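Local coordinates for protein beta-mannosidase (Trichoderma harzianum, PDB 4CVU) that probably hydrolyses terminal beta-linked mannose residues from the non-reducing ends of oligosaccharides, as a glycoside hydrolase family 2 enzyme, at residues Asn626-Ala631 with Gln645-Leu650; Phe597-Ser602 with Ala674-Gln679. One frame throughout, in Å; residues are numbered along the deposited sequence.

Contact 1. Residues Asn626-Ala631 with Gln645-Leu650. With NAG (2-acetamido-2-deoxy-beta-D-glucopyranose), chain B; NAG (2-acetamido-2-deoxy-beta-D-glucopyranose), chain L; NAG (2-acetamido-2-deoxy-beta-D-glucopyranose), chain C.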
ATOM      1  N   ASN A 626      -9.812  -2.775  13.626  1.00 32.42           N
ATOM      2  CA  ASN A 626     -11.124  -2.617  14.261  1.00 32.18           C
ATOM      3  C   ASN A 626     -10.887  -2.577  15.763  1.00 33.35           C
ATOM      4  O   ASN A 626     -10.509  -3.617  16.356  1.00 33.30           O
ATOM      5  CB  ASN A 626     -12.037  -3.776  13.926  1.00 32.89           C
ATOM      6  CG  ASN A 626     -13.461  -3.544  14.403  1.00 32.48           C
ATOM      7  OD1 ASN A 626     -13.738  -2.645  15.229  1.00 31.93           O
ATOM      8  ND2 ASN A 626     -14.374  -4.254  13.805  1.00 32.64           N
ATOM      9  N   HIS A 627     -11.095  -1.403  16.376  1.00 31.27           N
ATOM     10  CA  HIS A 627     -10.897  -1.298  17.797  1.00 32.53           C
ATOM     11  C   HIS A 627     -12.181  -1.428  18.560  1.00 32.34           C
ATOM     12  O   HIS A 627     -12.211  -1.133  19.743  1.00 33.64           O
ATOM     13  CB  HIS A 627     -10.135  -0.038  18.167  1.00 32.65           C
ATOM     14  CG  HIS A 627      -8.699  -0.072  17.737  1.00 32.94           C
ATOM     15  ND1 HIS A 627      -7.849   0.999  17.871  1.00 33.77           N
ATOM     16  CD2 HIS A 627      -7.960  -1.068  17.196  1.00 34.07           C
ATOM     17  CE1 HIS A 627      -6.645   0.672  17.442  1.00 33.77           C
ATOM     18  NE2 HIS A 627      -6.687  -0.574  17.014  1.00 34.59           N
ATOM     19  N   HIS A 628     -13.220  -1.861  17.876  1.00 33.51           N
ATOM     20  CA  HIS A 628     -14.478  -2.263  18.525  1.00 34.15           C
ATOM     21  C   HIS A 628     -14.473  -3.787  18.506  1.00 36.45           C
ATOM     22  O   HIS A 628     -14.859  -4.367  17.499  1.00 35.57           O
ATOM     23  CB  HIS A 628     -15.690  -1.730  17.739  1.00 34.08           C
ATOM     24  CG  HIS A 628     -17.013  -2.053  18.384  1.00 34.50           C
ATOM     25  ND1 HIS A 628     -17.298  -1.725  19.694  1.00 35.70           N
ATOM     26  CD2 HIS A 628     -18.141  -2.615  17.885  1.00 34.88           C
ATOM     27  CE1 HIS A 628     -18.539  -2.106  19.987  1.00 35.76           C
ATOM     28  NE2 HIS A 628     -19.069  -2.653  18.908  1.00 35.68           N
ATOM     29  N   TYR A 629     -14.046  -4.473  19.576  1.00 38.19           N
ATOM     30  CA  TYR A 629     -13.811  -3.949  20.905  1.00 40.94           C
ATOM     31  C   TYR A 629     -12.324  -3.786  21.193  1.00 41.94           C
ATOM     32  O   TYR A 629     -11.513  -4.526  20.665  1.00 41.80           O
ATOM     33  CB  TYR A 629     -14.394  -4.905  21.944  1.00 43.03           C
ATOM     34  CG  TYR A 629     -15.878  -4.920  21.911  1.00 44.69           C
ATOM     35  CD1 TYR A 629     -16.552  -5.568  20.895  1.00 44.95           C
ATOM     36  CD2 TYR A 629     -16.618  -4.236  22.872  1.00 46.32           C
ATOM     37  CE1 TYR A 629     -17.933  -5.563  20.841  1.00 46.90           C
ATOM     38  CE2 TYR A 629     -18.001  -4.225  22.833  1.00 48.19           C
ATOM     39  CZ  TYR A 629     -18.653  -4.885  21.809  1.00 48.51           C
ATOM     40  OH  TYR A 629     -20.011  -4.875  21.747  1.00 48.85           O
ATOM     41  N   PRO A 630     -11.970  -2.842  22.073  1.00 41.82           N
ATOM     42  CA  PRO A 630     -10.575  -2.502  22.228  1.00 41.40           C
ATOM     43  C   PRO A 630      -9.790  -3.588  23.025  1.00 42.09           C
ATOM     44  O   PRO A 630     -10.372  -4.462  23.699  1.00 40.22           O
ATOM     45  CB  PRO A 630     -10.621  -1.153  22.944  1.00 41.50           C
ATOM     46  CG  PRO A 630     -11.911  -1.124  23.660  1.00 41.61           C
ATOM     47  CD  PRO A 630     -12.840  -2.089  23.003  1.00 42.34           C
ATOM     48  N   ALA A 631      -8.489  -3.508  22.895  1.00 38.87           N
ATOM     49  CA  ALA A 631      -7.585  -4.542  23.329  1.00 40.35           C
ATOM     50  C   ALA A 631      -7.510  -4.664  24.861  1.00 40.82           C
ATOM     51  O   ALA A 631      -7.161  -5.722  25.377  1.00 42.74           O
ATOM     52  CB  ALA A 631      -6.193  -4.278  22.722  1.00 39.26           C
ATOM     53  N   GLN A 645     -16.104  -7.258  14.083  1.00 37.74           N
ATOM     54  CA  GLN A 645     -16.248  -7.961  12.813  1.00 36.82           C
ATOM     55  C   GLN A 645     -17.528  -8.811  12.760  1.00 37.50           C
ATOM     56  O   GLN A 645     -18.266  -8.807  11.749  1.00 36.48           O
ATOM     57  CB  GLN A 645     -15.047  -8.852  12.537  1.00 37.62           C
ATOM     58  CG  GLN A 645     -13.735  -8.111  12.417  1.00 37.16           C
ATOM     59  CD  GLN A 645     -13.759  -7.102  11.303  1.00 36.54           C
ATOM     60  OE1 GLN A 645     -13.869  -5.896  11.526  1.00 35.28           O
ATOM     61  NE2 GLN A 645     -13.688  -7.592  10.094  1.00 37.43           N
ATOM     62  N   VAL A 646     -17.794  -9.531  13.836  1.00 37.48           N
ATOM     63  CA  VAL A 646     -18.972 -10.389  13.931  1.00 38.31           C
ATOM     64  C   VAL A 646     -20.269  -9.584  13.987  1.00 37.82           C
ATOM     65  O   VAL A 646     -21.251  -9.958  13.358  1.00 40.02           O
ATOM     66  CB  VAL A 646     -18.862 -11.360  15.122  1.00 39.45           C
ATOM     67  CG1 VAL A 646     -20.194 -12.073  15.429  1.00 40.57           C
ATOM     68  CG2 VAL A 646     -17.784 -12.391  14.827  1.00 41.65           C
ATOM     69  N   GLU A 647     -20.286  -8.496  14.741  1.00 37.34           N
ATOM     70  CA  GLU A 647     -21.490  -7.635  14.791  1.00 36.51           C
ATOM     71  C   GLU A 647     -21.875  -7.164  13.397  1.00 35.40           C
ATOM     72  O   GLU A 647     -23.025  -7.232  12.975  1.00 34.18           O
ATOM     73  CB  GLU A 647     -21.298  -6.455  15.731  1.00 38.19           C
ATOM     74  CG  GLU A 647     -21.363  -6.819  17.227  1.00 39.01           C
ATOM     75  CD  GLU A 647     -20.931  -5.664  18.140  1.00 39.68           C
ATOM     76  OE1 GLU A 647     -20.601  -4.563  17.636  1.00 38.79           O
ATOM     77  OE2 GLU A 647     -20.945  -5.841  19.384  1.00 40.99           O
ATOM     78  N   MET A 648     -20.904  -6.696  12.610  1.00 33.26           N
ATOM     79  CA  MET A 648     -21.257  -6.229  11.309  1.00 31.90           C
ATOM     80  C   MET A 648     -21.752  -7.363  10.436  1.00 32.73           C
ATOM     81  O   MET A 648     -22.693  -7.187   9.642  1.00 33.87           O
ATOM     82  CB  MET A 648     -20.013  -5.530  10.667  1.00 30.54           C
ATOM     83  CG  MET A 648     -19.628  -4.259  11.360  1.00 29.29           C
ATOM     84  SD  MET A 648     -18.293  -3.459  10.357  1.00 28.44           S
ATOM     85  CE  MET A 648     -17.073  -4.597  10.901  1.00 28.29           C
ATOM     86  N   THR A 649     -21.144  -8.539  10.561  1.00 35.01           N
ATOM     87  CA  THR A 649     -21.461  -9.685   9.704  1.00 35.99           C
ATOM     88  C   THR A 649     -22.875 -10.156   9.982  1.00 37.07           C
ATOM     89  O   THR A 649     -23.625 -10.444   9.045  1.00 36.34           O
ATOM     90  CB  THR A 649     -20.479 -10.869   9.911  1.00 37.58           C
ATOM     91  OG1 THR A 649     -19.138 -10.429   9.724  1.00 37.13           O
ATOM     92  CG2 THR A 649     -20.719 -12.014   8.913  1.00 38.74           C
ATOM     93  N   LEU A 650     -23.237 -10.228  11.246  1.00 36.53           N
ATOM     94  CA  LEU A 650     -24.572 -10.670  11.610  1.00 38.89           C
ATOM     95  C   LEU A 650     -25.687  -9.686  11.165  1.00 40.88           C
ATOM     96  O   LEU A 650     -26.789 -10.104  10.746  1.00 39.49           O
ATOM     97  CB  LEU A 650     -24.664 -10.912  13.100  1.00 40.24           C
ATOM     98  CG  LEU A 650     -23.925 -12.101  13.736  1.00 42.21           C
ATOM     99  CD1 LEU A 650     -24.184 -12.146  15.233  1.00 43.05           C
ATOM    100  CD2 LEU A 650     -24.314 -13.435  13.092  1.00 44.67           C
TER
HETATM  101  C1  NAG B   1     -15.309 -12.823   9.818  1.00 35.85           C
HETATM  102  C2  NAG B   1     -16.585 -13.363   9.206  1.00 37.49           C
HETATM  103  C3  NAG B   1     -17.604 -13.813  10.254  1.00 38.91           C
HETATM  104  C4  NAG B   1     -17.001 -14.683  11.362  1.00 40.03           C
HETATM  105  C5  NAG B   1     -15.780 -13.977  11.862  1.00 38.56           C
HETATM  106  C6  NAG B   1     -15.063 -14.762  12.964  1.00 42.41           C
HETATM  107  C7  NAG B   1     -17.220 -12.397   7.053  1.00 39.94           C
HETATM  108  C8  NAG B   1     -18.002 -11.344   6.314  1.00 39.38           C
HETATM  109  N2  NAG B   1     -17.242 -12.362   8.374  1.00 38.24           N
HETATM  110  O3  NAG B   1     -18.648 -14.517   9.625  1.00 37.61           O
HETATM  111  O4  NAG B   1     -17.879 -14.837  12.454  1.00 41.06           O
HETATM  112  O5  NAG B   1     -14.871 -13.738  10.806  1.00 37.41           O
HETATM  113  O6  NAG B   1     -14.669 -16.032  12.482  1.00 45.50           O
HETATM  114  O7  NAG B   1     -16.617 -13.263   6.407  1.00 41.78           O
HETATM  115  C1  NAG L1007     -10.594  -7.561  25.686  1.00 41.26           C
HETATM  116  C2  NAG L1007     -11.839  -8.159  26.278  1.00 40.50           C
HETATM  117  C3  NAG L1007     -11.649  -8.331  27.776  1.00 41.32           C
HETATM  118  C4  NAG L1007     -10.378  -9.152  28.005  1.00 43.45           C
HETATM  119  C5  NAG L1007      -9.192  -8.515  27.276  1.00 45.98           C
HETATM  120  C6  NAG L1007      -7.895  -9.300  27.427  1.00 45.02           C
HETATM  121  C7  NAG L1007     -14.172  -7.726  25.617  1.00 43.06           C
HETATM  122  C8  NAG L1007     -15.226  -6.686  25.306  1.00 45.32           C
HETATM  123  N2  NAG L1007     -12.957  -7.290  25.955  1.00 42.70           N
HETATM  124  O3  NAG L1007     -12.822  -8.951  28.305  1.00 41.69           O
HETATM  125  O4  NAG L1007     -10.060  -9.262  29.387  1.00 46.92           O
HETATM  126  O5  NAG L1007      -9.497  -8.437  25.899  1.00 43.39           O
HETATM  127  O6  NAG L1007      -8.110 -10.609  26.961  1.00 47.91           O
HETATM  128  O7  NAG L1007     -14.478  -8.908  25.527  1.00 44.38           O
HETATM  129  C1  NAG C   2     -18.746 -15.967  12.378  1.00 46.04           C
HETATM  130  C2  NAG C   2     -19.150 -16.325  13.806  1.00 47.48           C
HETATM  131  C3  NAG C   2     -20.194 -17.411  13.857  1.00 50.34           C
HETATM  132  C4  NAG C   2     -21.358 -17.055  12.957  1.00 50.64           C
HETATM  133  C5  NAG C   2     -20.841 -16.767  11.560  1.00 49.43           C
HETATM  134  C6  NAG C   2     -21.985 -16.331  10.646  1.00 48.24           C
HETATM  135  C7  NAG C   2     -17.587 -16.228  15.695  1.00 52.91           C
HETATM  136  C8  NAG C   2     -16.318 -16.773  16.279  1.00 51.88           C
HETATM  137  N2  NAG C   2     -17.975 -16.756  14.525  1.00 50.24           N
HETATM  138  O3  NAG C   2     -20.660 -17.491  15.172  1.00 51.98           O
HETATM  139  O4  NAG C   2     -22.282 -18.123  12.927  1.00 51.76           O
HETATM  140  O5  NAG C   2     -19.890 -15.715  11.592  1.00 50.34           O
HETATM  141  O6  NAG C   2     -21.428 -15.880   9.435  1.00 46.55           O
HETATM  142  O7  NAG C   2     -18.212 -15.360  16.309  1.00 50.49           O

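Contact 2. Residues Phe597-Ser602 with Ala674-Gln679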
ATOM      1  N   PHE A 597     -23.898   2.209  15.573  1.00 31.48           N
ATOM      2  CA  PHE A 597     -23.491   0.846  15.218  1.00 29.90           C
ATOM      3  C   PHE A 597     -22.292   1.088  14.271  1.00 29.42           C
ATOM      4  O   PHE A 597     -22.359   2.060  13.545  1.00 29.10           O
ATOM      5  CB  PHE A 597     -24.586   0.183  14.437  1.00 31.48           C
ATOM      6  CG  PHE A 597     -24.555  -1.322  14.468  1.00 31.72           C
ATOM      7  CD1 PHE A 597     -23.857  -2.038  13.560  1.00 32.31           C
ATOM      8  CD2 PHE A 597     -25.265  -2.012  15.468  1.00 32.38           C
ATOM      9  CE1 PHE A 597     -23.824  -3.419  13.597  1.00 32.37           C
ATOM     10  CE2 PHE A 597     -25.262  -3.364  15.507  1.00 32.64           C
ATOM     11  CZ  PHE A 597     -24.557  -4.093  14.589  1.00 33.58           C
ATOM     12  N   ILE A 598     -21.219   0.277  14.255  1.00 29.42           N
ATOM     13  CA  ILE A 598     -20.057   0.511  13.327  1.00 28.86           C
ATOM     14  C   ILE A 598     -20.254   0.073  11.893  1.00 28.93           C
ATOM     15  O   ILE A 598     -21.119  -0.801  11.637  1.00 28.16           O
ATOM     16  CB  ILE A 598     -18.762  -0.096  13.874  1.00 29.20           C
ATOM     17  CG1 ILE A 598     -18.853  -1.628  13.878  1.00 29.59           C
ATOM     18  CG2 ILE A 598     -18.475   0.422  15.277  1.00 29.34           C
ATOM     19  CD1 ILE A 598     -17.529  -2.351  14.046  1.00 30.09           C
ATOM     20  N   SER A 599     -19.477   0.568  10.901  1.00 28.12           N
ATOM     21  CA  SER A 599     -19.626  -0.023   9.622  1.00 26.88           C
ATOM     22  C   SER A 599     -18.222   0.164   8.967  1.00 27.36           C
ATOM     23  O   SER A 599     -17.452   1.001   9.435  1.00 25.90           O
ATOM     24  CB  SER A 599     -20.688   0.753   8.837  1.00 28.23           C
ATOM     25  OG  SER A 599     -20.241   2.101   8.485  1.00 28.91           O
ATOM     26  N   MET A 600     -17.947  -0.645   7.952  1.00 27.81           N
ATOM     27  CA  MET A 600     -16.678  -0.579   7.221  1.00 28.37           C
ATOM     28  C   MET A 600     -16.599   0.696   6.467  1.00 29.44           C
ATOM     29  O   MET A 600     -17.607   1.205   5.997  1.00 29.53           O
ATOM     30  CB  MET A 600     -16.636  -1.695   6.180  1.00 29.10           C
ATOM     31  CG  MET A 600     -16.344  -3.100   6.579  1.00 30.00           C
ATOM     32  SD  MET A 600     -14.838  -3.264   7.453  1.00 30.81           S
ATOM     33  CE  MET A 600     -14.546  -5.002   7.494  1.00 31.09           C
ATOM     34  N   PRO A 601     -15.369   1.210   6.219  1.00 31.04           N
ATOM     35  CA  PRO A 601     -15.335   2.286   5.274  1.00 31.16           C
ATOM     36  C   PRO A 601     -15.285   1.766   3.824  1.00 32.24           C
ATOM     37  O   PRO A 601     -15.076   0.559   3.573  1.00 33.01           O
ATOM     38  CB  PRO A 601     -13.984   2.959   5.595  1.00 31.35           C
ATOM     39  CG  PRO A 601     -13.109   1.864   6.069  1.00 30.77           C
ATOM     40  CD  PRO A 601     -14.065   0.994   6.878  1.00 30.84           C
ATOM     41  N   SER A 602     -15.371   2.689   2.862  1.00 32.54           N
ATOM     42  CA  SER A 602     -15.260   2.334   1.451  1.00 33.44           C
ATOM     43  C   SER A 602     -13.946   1.603   1.179  1.00 33.11           C
ATOM     44  O   SER A 602     -12.970   1.779   1.900  1.00 32.38           O
ATOM     45  CB  SER A 602     -15.305   3.621   0.603  1.00 33.83           C
ATOM     46  OG  SER A 602     -14.138   4.372   0.876  1.00 32.11           O
ATOM     47  N   ALA A 674     -22.671  -3.194   2.173  1.00 32.87           N
ATOM     48  CA  ALA A 674     -23.825  -3.754   2.944  1.00 34.04           C
ATOM     49  C   ALA A 674     -23.830  -3.370   4.415  1.00 33.74           C
ATOM     50  O   ALA A 674     -24.920  -3.152   4.997  1.00 35.86           O
ATOM     51  CB  ALA A 674     -23.902  -5.272   2.783  1.00 34.18           C
ATOM     52  N   THR A 675     -22.648  -3.372   5.057  1.00 34.36           N
ATOM     53  CA  THR A 675     -22.525  -2.920   6.452  1.00 32.70           C
ATOM     54  C   THR A 675     -22.981  -1.486   6.567  1.00 32.58           C
ATOM     55  O   THR A 675     -23.632  -1.120   7.552  1.00 33.04           O
ATOM     56  CB  THR A 675     -21.123  -3.114   7.089  1.00 33.24           C
ATOM     57  OG1 THR A 675     -20.155  -2.209   6.489  1.00 32.54           O
ATOM     58  CG2 THR A 675     -20.643  -4.533   6.943  1.00 32.67           C
ATOM     59  N   GLN A 676     -22.675  -0.659   5.551  1.00 31.20           N
ATOM     60  CA  GLN A 676     -23.106   0.728   5.548  1.00 31.43           C
ATOM     61  C   GLN A 676     -24.609   0.890   5.381  1.00 30.88           C
ATOM     62  O   GLN A 676     -25.147   1.821   5.874  1.00 31.31           O
ATOM     63  CB  GLN A 676     -22.420   1.508   4.408  1.00 31.12           C
ATOM     64  CG  GLN A 676     -20.970   1.706   4.702  1.00 29.90           C
ATOM     65  CD  GLN A 676     -20.323   2.659   3.738  1.00 30.28           C
ATOM     66  OE1 GLN A 676     -20.989   3.408   3.028  1.00 30.81           O
ATOM     67  NE2 GLN A 676     -19.023   2.694   3.776  1.00 30.30           N
ATOM     68  N   LEU A 677     -25.252  -0.009   4.648  1.00 31.53           N
ATOM     69  CA  LEU A 677     -26.673   0.074   4.424  1.00 32.35           C
ATOM     70  C   LEU A 677     -27.392  -0.186   5.728  1.00 33.47           C
ATOM     71  O   LEU A 677     -28.437   0.440   6.007  1.00 32.43           O
ATOM     72  CB  LEU A 677     -27.137  -0.946   3.388  1.00 33.10           C
ATOM     73  CG  LEU A 677     -26.680  -0.760   1.929  1.00 33.44           C
ATOM     74  CD1 LEU A 677     -27.261  -1.883   1.103  1.00 34.03           C
ATOM     75  CD2 LEU A 677     -27.099   0.597   1.358  1.00 34.01           C
ATOM     76  N   PHE A 678     -26.861  -1.144   6.487  1.00 33.12           N
ATOM     77  CA  PHE A 678     -27.506  -1.523   7.766  1.00 34.03           C
ATOM     78  C   PHE A 678     -27.383  -0.338   8.743  1.00 33.14           C
ATOM     79  O   PHE A 678     -28.361   0.082   9.305  1.00 31.30           O
ATOM     80  CB  PHE A 678     -26.874  -2.773   8.377  1.00 34.37           C
ATOM     81  CG  PHE A 678     -27.326  -3.008   9.769  1.00 34.24           C
ATOM     82  CD1 PHE A 678     -28.505  -3.679  10.016  1.00 35.90           C
ATOM     83  CD2 PHE A 678     -26.620  -2.499  10.821  1.00 35.13           C
ATOM     84  CE1 PHE A 678     -28.970  -3.849  11.304  1.00 35.08           C
ATOM     85  CE2 PHE A 678     -27.078  -2.640  12.106  1.00 35.77           C
ATOM     86  CZ  PHE A 678     -28.255  -3.330  12.353  1.00 36.00           C
ATOM     87  N   GLN A 679     -26.184   0.258   8.840  1.00 31.84           N
ATOM     88  CA  GLN A 679     -25.950   1.419   9.712  1.00 32.06           C
ATOM     89  C   GLN A 679     -26.848   2.579   9.334  1.00 32.14           C
ATOM     90  O   GLN A 679     -27.371   3.231  10.219  1.00 34.23           O
ATOM     91  CB  GLN A 679     -24.480   1.893   9.631  1.00 30.39           C
ATOM     92  CG  GLN A 679     -24.058   3.025  10.575  1.00 30.06           C
ATOM     93  CD  GLN A 679     -22.750   3.678  10.068  1.00 30.39           C
ATOM     94  OE1 GLN A 679     -22.538   3.679   8.889  1.00 29.99           O
ATOM     95  NE2 GLN A 679     -21.963   4.277  10.929  1.00 31.35           N
TER
HETATM   96  O   HOH W   1     -23.136  -2.325   9.974  1.00 43.88           O

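Contact 1. Residues Asn626-Ala631 with Gln645-Leu650
Two consecutive residues on either side of a cis peptide bond, H628 and Y629, share one carboxylate: that of E647 on helix 638-655. H628 NE2 gives E647 OE1 a weak bond, 2.8 Å long but bent to 127° at the hydrogen. Y629 OH donates to E647 OE2 at 2.7 Å, on the lone pair syn to the other oxygen. The glutamate chain runs extended beyond CG and crosses the side chains of H628 and Y629 at about a right angle. The rings touch, H628 CE1 lying 3.3 Å above the tyrosine plane, toward its rim. A phenylalanine in place of Y629 lacks the hydroxyl, so E647 OE2 would lose this donor and the carboxylate would probably be freer to turn.

Two residues earlier on the helix, Q645 OE1 accepts from N626 ND2 at 2.9 Å and 161°, in the carbonyl plane on a lone pair, although the two amides stand 86° apart. N626 OD1 accepts from H628 N (2.8 Å), closing an Asx turn, and N618 OD1 takes Q645 NE2. Sugars flank the junction: the acetamide methyl C8 of NAG of chain L lies 3.7 Å from Y629 CD2, while N2 of NAG of chain B donates to T649 OG1 at 3.0 Å. This implies a carboxylate with a donor at each oxygen, the histidine's bond being the weak one; together they would probably favour the charged form of the glutamate.

Contact 2. Residues Phe597-Ser602 with Ala674-Gln679
S599 and M600 supply three of the polar groups by which the extended segment 597-602 is bonded to helix 664-692. M600 is gripped through its backbone at both ends: its N donates to T675 OG1 (3.1 Å), and its O accepts from Q676 NE2 (3.0 Å, 163°), with the acceptor close to the plane of the glutamine amide. T675 OG1 sits between its own backbone N and carbonyl carbon, a position from which it also bonds C672 O, one turn back in the helix. Q676 OE1 is taken by V728 N. S599 OG donates to Q679 OE1 at 2.8 Å, the hydroxyl lying above the carbonyl plane of Q679, 60° out of it, and it is bonded to K727 NZ as well; A718 O accepts from Q679 NE2. A water donates to both I598 O and T675 O, the latter at 2.8 Å, so two backbone carbonyls from opposite segments are joined through it.

At the other end F678 points its edge at F597 in a T-shaped stack: F678 CE2 lies 3.5 Å above the centre of the F597 ring, with the planes at 64°. S602 OG caps T605 N and bonds E721 OE1. The segment thus leads from strand 592-595 into helix 603-609 along one side of helix 664-692, while I598 and M600 turn to helix 638-655, I598 touching M648 and M600 touching Q645.

From the N terminus, the chain first reaches 597-602, after strand 592-595, and then passes through helices 603-609 and 620-625 to the loop 626-631. Contact 1 closes a short loop there, with 13 residues between its segments, by bonding 626-631 to helix 638-655. Contact 2 closes later, on helix 664-692, and its 71 intervening residues enclose contact 1 entirely: the two nest and do not cross. Their centres are 12 Å apart and they touch directly, with M648 SD 3.7 Å from M600 N and N626 ND2 3.7 Å from I598 CD1. Segment 597-602 therefore lies against both successive helices, 638-655 and 664-692, and also meets the start of the glycan-flanked loop through I598 and N626.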